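Gluconate kinase (Lactobacillus acidophilus, PDB 3LL3) probably catalyses ATP-dependent phosphorylation of a sugar or sugar acid as an FGGY-family kinase, and binds ATP and D-xylulose. Local coordinates at residues V259-K273 against K287-I301. Numbering follows the deposited sequence.
With ATP (adenosine-5'-triphosphate), chain C; DXP (1-deoxy-D-xylulose-5-phosphate), chain D; XUL (D-xylulose), chain E.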
loop_
_atom_site.group_PDB
_atom_site.type_symbol
_atom_site.label_atom_id
_atom_site.label_comp_id
_atom_site.label_asym_id
_atom_site.label_seq_id
_atom_site.Cartn_x
_atom_site.Cartn_y
_atom_site.Cartn_z
ATOM N N VAL A 259 13.520 20.384 -3.012
ATOM C CA VAL A 259 12.688 19.512 -2.188
ATOM C C VAL A 259 12.922 19.780 -0.719
ATOM O O VAL A 259 13.945 19.399 -0.151
ATOM C CB VAL A 259 12.914 18.025 -2.476
ATOM C CG1 VAL A 259 11.847 17.206 -1.792
ATOM C CG2 VAL A 259 12.927 17.747 -3.965
ATOM N N GLY A 260 11.974 20.470 -0.111
ATOM C CA GLY A 260 11.991 20.663 1.317
ATOM C C GLY A 260 10.801 19.917 1.870
ATOM O O GLY A 260 10.635 18.718 1.613
ATOM N N THR A 261 9.966 20.621 2.627
ATOM C CA THR A 261 8.709 20.036 3.090
ATOM C C THR A 261 7.887 19.600 1.868
ATOM O O THR A 261 7.398 18.447 1.781
ATOM C CB THR A 261 7.943 21.031 3.982
ATOM O OG1 THR A 261 8.794 21.431 5.069
ATOM C CG2 THR A 261 6.703 20.394 4.549
ATOM N N SER A 262 7.757 20.508 0.908
ATOM C CA SER A 262 7.152 20.169 -0.374
ATOM C C SER A 262 8.242 20.290 -1.436
ATOM O O SER A 262 9.350 20.703 -1.129
ATOM C CB SER A 262 5.969 21.091 -0.674
ATOM O OG SER A 262 6.385 22.457 -0.761
ATOM N N GLY A 263 7.950 19.931 -2.676
ATOM C CA GLY A 263 8.941 20.062 -3.726
ATOM C C GLY A 263 8.475 20.799 -4.966
ATOM O O GLY A 263 7.308 21.166 -5.079
ATOM N N ALA A 264 9.396 21.000 -5.906
ATOM C CA ALA A 264 9.069 21.568 -7.202
ATOM C C ALA A 264 10.133 21.185 -8.224
ATOM O O ALA A 264 11.324 21.149 -7.903
ATOM C CB ALA A 264 8.944 23.080 -7.104
ATOM N N ILE A 265 9.695 20.849 -9.435
ATOM C CA ILE A 265 10.587 20.717 -10.586
ATOM C C ILE A 265 10.267 21.806 -11.623
ATOM O O ILE A 265 9.101 22.004 -11.983
ATOM C CB ILE A 265 10.521 19.290 -11.216
ATOM C CG1 ILE A 265 11.559 19.151 -12.341
ATOM C CG2 ILE A 265 9.127 18.949 -11.699
ATOM C CD1 ILE A 265 13.016 19.001 -11.810
ATOM N N ARG A 266 11.288 22.524 -12.089
ATOM C CA ARG A 266 11.084 23.641 -13.008
ATOM C C ARG A 266 12.190 23.786 -14.044
ATOM O O ARG A 266 13.337 23.376 -13.829
ATOM C CB ARG A 266 11.057 24.950 -12.247
ATOM C CG ARG A 266 10.087 25.015 -11.122
ATOM C CD ARG A 266 10.290 26.310 -10.392
ATOM N NE ARG A 266 9.439 26.428 -9.218
ATOM C CZ ARG A 266 9.875 26.368 -7.962
ATOM N NH1 ARG A 266 11.176 26.188 -7.701
ATOM N NH2 ARG A 266 8.998 26.503 -6.963
ATOM N N THR A 267 11.841 24.440 -15.140
ATOM C CA THR A 267 12.791 24.722 -16.197
ATOM C C THR A 267 12.306 25.932 -16.988
ATOM O O THR A 267 11.121 26.240 -16.980
ATOM C CB THR A 267 12.977 23.492 -17.119
ATOM O OG1 THR A 267 14.127 23.688 -17.950
ATOM C CG2 THR A 267 11.725 23.263 -17.990
ATOM N N ILE A 268 13.219 26.618 -17.665
ATOM C CA ILE A 268 12.880 27.826 -18.401
ATOM C C ILE A 268 13.096 27.582 -19.886
ATOM O O ILE A 268 14.170 27.118 -20.292
ATOM C CB ILE A 268 13.733 29.003 -17.907
ATOM C CG1 ILE A 268 13.321 29.366 -16.475
ATOM C CG2 ILE A 268 13.620 30.202 -18.853
ATOM C CD1 ILE A 268 14.232 30.338 -15.785
ATOM N N VAL A 269 12.067 27.871 -20.685
ATOM C CA VAL A 269 12.104 27.611 -22.126
ATOM C C VAL A 269 11.886 28.913 -22.891
ATOM O O VAL A 269 11.469 29.918 -22.297
ATOM C CB VAL A 269 11.054 26.549 -22.546
ATOM C CG1 VAL A 269 11.388 25.219 -21.917
ATOM C CG2 VAL A 269 9.649 26.983 -22.111
ATOM N N ASP A 270 12.167 28.920 -24.194
ATOM C CA ASP A 270 12.138 30.195 -24.935
ATOM C C ASP A 270 10.798 30.551 -25.574
ATOM O O ASP A 270 10.671 31.589 -26.223
ATOM C CB ASP A 270 13.257 30.289 -25.975
ATOM C CG ASP A 270 13.234 29.152 -26.976
ATOM O OD1 ASP A 270 12.225 28.421 -27.066
ATOM O OD2 ASP A 270 14.247 28.983 -27.681
ATOM N N GLN A 271 9.800 29.700 -25.396
ATOM C CA GLN A 271 8.475 30.011 -25.906
ATOM C C GLN A 271 7.380 29.401 -25.034
ATOM O O GLN A 271 7.647 28.486 -24.246
ATOM C CB GLN A 271 8.351 29.578 -27.378
ATOM C CG GLN A 271 8.573 28.102 -27.649
ATOM C CD GLN A 271 8.776 27.805 -29.134
ATOM O OE1 GLN A 271 8.974 28.724 -29.938
ATOM N NE2 GLN A 271 8.734 26.522 -29.502
ATOM N N PRO A 272 6.139 29.913 -25.161
ATOM C CA PRO A 272 5.065 29.290 -24.389
ATOM C C PRO A 272 5.021 27.834 -24.787
ATOM O O PRO A 272 5.249 27.489 -25.947
ATOM C CB PRO A 272 3.794 29.988 -24.882
ATOM C CG PRO A 272 4.246 31.234 -25.560
ATOM C CD PRO A 272 5.660 30.992 -26.041
ATOM N N LYS A 273 4.776 26.966 -23.828
ATOM C CA LYS A 273 4.613 25.586 -24.165
ATOM C C LYS A 273 3.692 25.061 -23.112
ATOM O O LYS A 273 3.932 25.228 -21.918
ATOM C CB LYS A 273 5.949 24.841 -24.162
ATOM C CG LYS A 273 5.769 23.333 -24.371
ATOM C CD LYS A 273 7.054 22.535 -24.078
ATOM C CE LYS A 273 6.762 21.031 -24.165
ATOM N NZ LYS A 273 7.933 20.183 -23.787
ATOM N N LYS A 287 9.143 37.967 -22.866
ATOM C CA LYS A 287 8.736 37.455 -24.175
ATOM C C LYS A 287 9.496 36.209 -24.619
ATOM O O LYS A 287 8.995 35.431 -25.423
ATOM C CB LYS A 287 8.831 38.543 -25.251
ATOM C CG LYS A 287 7.591 39.416 -25.336
ATOM C CD LYS A 287 6.343 38.581 -25.638
ATOM C CE LYS A 287 6.388 37.968 -27.024
ATOM N NZ LYS A 287 5.013 37.581 -27.455
ATOM N N THR A 288 10.700 36.017 -24.097
ATOM C CA THR A 288 11.538 34.907 -24.540
ATOM C C THR A 288 11.965 33.958 -23.414
ATOM O O THR A 288 12.910 33.193 -23.580
ATOM C CB THR A 288 12.800 35.429 -25.263
ATOM O OG1 THR A 288 13.622 36.148 -24.331
ATOM C CG2 THR A 288 12.402 36.358 -26.423
ATOM N N HIS A 289 11.276 34.025 -22.275
ATOM C CA HIS A 289 11.545 33.137 -21.145
ATOM C C HIS A 289 10.224 32.747 -20.471
ATOM O O HIS A 289 9.474 33.617 -20.020
ATOM C CB HIS A 289 12.492 33.792 -20.120
ATOM C CG HIS A 289 13.836 34.150 -20.675
ATOM N ND1 HIS A 289 14.053 35.292 -21.417
ATOM C CD2 HIS A 289 15.032 33.520 -20.595
ATOM C CE1 HIS A 289 15.327 35.349 -21.772
ATOM N NE2 HIS A 289 15.941 34.281 -21.290
ATOM N N TYR A 290 9.964 31.441 -20.410
ATOM C CA TYR A 290 8.744 30.884 -19.841
ATOM C C TYR A 290 9.089 29.809 -18.813
ATOM O O TYR A 290 9.847 28.889 -19.099
ATOM C CB TYR A 290 7.840 30.324 -20.964
ATOM C CG TYR A 290 7.490 31.425 -21.935
ATOM C CD1 TYR A 290 8.405 31.843 -22.895
ATOM C CD2 TYR A 290 6.284 32.109 -21.837
ATOM C CE1 TYR A 290 8.110 32.881 -23.767
ATOM C CE2 TYR A 290 5.985 33.162 -22.702
ATOM C CZ TYR A 290 6.902 33.539 -23.663
ATOM O OH TYR A 290 6.612 34.581 -24.522
ATOM N N LEU A 291 8.529 29.942 -17.615
ATOM C CA LEU A 291 8.817 29.017 -16.534
ATOM C C LEU A 291 7.839 27.858 -16.559
ATOM O O LEU A 291 6.625 28.041 -16.364
ATOM C CB LEU A 291 8.782 29.735 -15.179
ATOM C CG LEU A 291 9.161 28.880 -13.958
ATOM C CD1 LEU A 291 10.675 28.683 -13.880
ATOM C CD2 LEU A 291 8.653 29.573 -12.689
ATOM N N LEU A 292 8.357 26.667 -16.848
ATOM C CA LEU A 292 7.558 25.459 -16.798
ATOM C C LEU A 292 7.821 24.750 -15.492
ATOM O O LEU A 292 8.955 24.693 -15.026
ATOM C CB LEU A 292 7.896 24.523 -17.957
ATOM C CG LEU A 292 7.951 25.130 -19.362
ATOM C CD1 LEU A 292 8.279 24.029 -20.383
ATOM C CD2 LEU A 292 6.644 25.830 -19.716
ATOM N N GLY A 293 6.791 24.182 -14.886
ATOM C CA GLY A 293 7.073 23.387 -13.711
ATOM C C GLY A 293 5.914 22.644 -13.106
ATOM O O GLY A 293 4.750 22.789 -13.531
ATOM N N GLY A 294 6.260 21.837 -12.106
ATOM C CA GLY A 294 5.303 21.097 -11.311
ATOM C C GLY A 294 5.566 21.336 -9.831
ATOM O O GLY A 294 6.640 21.002 -9.321
ATOM N N PRO A 295 4.601 21.940 -9.134
ATOM C CA PRO A 295 4.700 22.006 -7.677
ATOM C C PRO A 295 4.237 20.652 -7.122
ATOM O O PRO A 295 3.232 20.132 -7.562
ATOM C CB PRO A 295 3.697 23.094 -7.304
ATOM C CG PRO A 295 2.808 23.282 -8.524
ATOM C CD PRO A 295 3.300 22.422 -9.636
ATOM N N VAL A 296 4.989 20.073 -6.198
ATOM C CA VAL A 296 4.696 18.723 -5.707
ATOM C C VAL A 296 4.549 18.781 -4.191
ATOM O O VAL A 296 5.491 19.186 -3.481
ATOM C CB VAL A 296 5.833 17.756 -6.089
ATOM C CG1 VAL A 296 5.564 16.365 -5.550
ATOM C CG2 VAL A 296 6.006 17.697 -7.603
ATOM N N ASN A 297 3.378 18.402 -3.688
ATOM C CA ASN A 297 3.110 18.497 -2.250
ATOM C C ASN A 297 3.997 17.569 -1.420
ATOM O O ASN A 297 4.502 17.951 -0.354
ATOM C CB ASN A 297 1.648 18.159 -1.926
ATOM C CG ASN A 297 0.647 19.070 -2.639
ATOM O OD1 ASN A 297 0.978 20.184 -3.047
ATOM N ND2 ASN A 297 -0.598 18.593 -2.769
ATOM N N ASN A 298 4.152 16.347 -1.916
ATOM C CA ASN A 298 4.608 15.230 -1.099
ATOM C C ASN A 298 6.105 15.037 -1.094
ATOM O O ASN A 298 6.629 14.070 -1.660
ATOM C CB ASN A 298 3.868 13.961 -1.525
ATOM C CG ASN A 298 2.357 14.099 -1.330
ATOM O OD1 ASN A 298 1.882 14.201 -0.202
ATOM N ND2 ASN A 298 1.612 14.137 -2.425
ATOM N N GLY A 299 6.790 15.976 -0.444
ATOM C CA GLY A 299 8.238 15.954 -0.344
ATOM C C GLY A 299 8.693 15.470 1.018
ATOM O O GLY A 299 8.314 14.378 1.466
ATOM N N GLY A 300 9.496 16.286 1.685
ATOM C CA GLY A 300 10.031 15.923 2.977
ATOM C C GLY A 300 8.961 15.737 4.029
ATOM O O GLY A 300 9.196 15.067 5.033
ATOM N N ILE A 301 7.796 16.348 3.814
ATOM C CA ILE A 301 6.679 16.197 4.739
ATOM C C ILE A 301 6.270 14.727 4.858
ATOM O O ILE A 301 5.850 14.262 5.916
ATOM C CB ILE A 301 5.457 17.058 4.303
ATOM C CG1 ILE A 301 4.378 17.057 5.384
ATOM C CG2 ILE A 301 4.860 16.572 2.952
ATOM C CD1 ILE A 301 3.423 18.261 5.280
HETATM P PG ATP C . 12.333 26.796 3.922
HETATM O O1G ATP C . 12.792 26.398 5.469
HETATM O O2G ATP C . 13.644 27.341 3.060
HETATM O O3G ATP C . 11.274 27.802 3.967
HETATM P PB ATP C . 11.297 24.127 4.030
HETATM O O1B ATP C . 10.688 23.062 2.935
HETATM O O2B ATP C . 10.325 24.463 5.063
HETATM O O3B ATP C . 11.753 25.457 3.148
HETATM P PA ATP C . 13.745 22.485 4.240
HETATM O O1A ATP C . 14.284 22.763 2.718
HETATM O O2A ATP C . 14.823 22.486 5.220
HETATM O O3A ATP C . 12.633 23.559 4.836
HETATM O "O5'" ATP C . 13.083 20.980 4.223
HETATM C "C5'" ATP C . 12.363 20.555 5.357
HETATM C "C4'" ATP C . 12.249 19.051 5.306
HETATM O "O4'" ATP C . 13.439 18.278 5.319
HETATM C "C3'" ATP C . 11.198 18.292 6.171
HETATM O "O3'" ATP C . 9.975 18.055 5.538
HETATM C "C2'" ATP C . 11.990 17.062 6.744
HETATM O "O2'" ATP C . 11.196 15.917 6.897
HETATM C "C1'" ATP C . 13.125 16.981 5.747
HETATM N N9 ATP C . 14.370 16.476 6.308
HETATM C C8 ATP C . 15.021 16.904 7.407
HETATM N N7 ATP C . 16.244 16.179 7.462
HETATM C C5 ATP C . 16.297 15.320 6.340
HETATM C C6 ATP C . 17.268 14.398 5.888
HETATM N N6 ATP C . 18.511 14.244 6.634
HETATM N N1 ATP C . 17.066 13.705 4.762
HETATM C C2 ATP C . 15.913 13.869 4.027
HETATM N N3 ATP C . 14.968 14.773 4.478
HETATM C C4 ATP C . 15.174 15.481 5.624
HETATM C C1 DXP D . -8.825 18.159 1.124
HETATM C C2 DXP D . -7.434 17.916 1.781
HETATM C C3 DXP D . -6.352 18.998 1.538
HETATM C C4 DXP D . -6.198 19.172 0.013
HETATM C C5 DXP D . -4.974 19.820 -0.679
HETATM O O2 DXP D . -7.126 16.819 2.108
HETATM O O3 DXP D . -5.234 18.772 2.304
HETATM O O4 DXP D . -6.599 17.983 -0.591
HETATM O O5 DXP D . -4.420 19.147 -1.779
HETATM P P DXP D . -3.943 19.799 -3.231
HETATM O O2P DXP D . -5.212 19.981 -4.175
HETATM O O1P DXP D . -3.010 21.077 -2.969
HETATM O O3P DXP D . -3.212 18.848 -3.978
HETATM C C1 XUL E . 4.791 27.930 -7.705
HETATM C C2 XUL E . 3.383 27.491 -7.266
HETATM C C3 XUL E . 3.005 27.464 -5.759
HETATM C C4 XUL E . 3.972 28.202 -4.813
HETATM C C5 XUL E . 3.910 29.737 -4.934
HETATM O O1 XUL E . 5.469 26.845 -8.292
HETATM O O2 XUL E . 2.593 27.121 -8.103
HETATM O O3 XUL E . 2.959 26.130 -5.316
HETATM O O4 XUL E . 3.630 27.837 -3.495
HETATM O O5 XUL E . 4.361 30.360 -3.756
#
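Tyr290 lays one face of its ring against the chain at Gln271 and Pro272, where residues 259-273 turn back beneath it after strand 263-269. Pro272 CD makes a CH-pi contact 3.9 Å from the centroid of the Tyr290 ring, while Tyr290 OH gives a hydrogen bond to Lys287 O (2.7 Å), fixing the far end of the ring. On the same face of the sheet Leu292 has its CG anti to the carbonyl carbon (chi1 -48°), which carries CD1 onto the two methyls of Val269; Leu292 CD1 lies 3.7 Å from Val269 CG1, the side chains crossing at about a right angle, and Leu292 CD2 reaches Lys273 O. Ile268 and Leu291 meet on the other face, CG1 to CD1. Farther along that face, Arg266 runs extended, and Arg266 CG occupies the space a side chain at Gly293 would need. Ala264 CB sits over the rim of one guanidinium face, and O1 of the bound D-xylulose lies at its edge, 3.8 Å from Arg266 NH2. Antiparallel backbone hydrogen bonds join the strands from Gly263-Val296 to Val269-Tyr290. Beyond them Gly300 N donates to Gly260 O (2.7 Å) and Ile301 N to Thr261 O (2.9 Å), tying the first turn of helix 300-311 to the nucleotide loop. Thr261 N donates to ATP O1B (2.6 Å); its loop, joining 254-259 to 263-269, is consistent with the phosphate-binding hairpin of the actin-like ATPase fold. Gly300 O accepts a hydrogen bond from ATP O2'. In the seven-stranded C-terminal sheet, strands 254-259 and 281-284 flank the pair; helix 239-245 packs on Arg266, Ile268 and Leu291, and helix 365-388 on Ile265 and Val296.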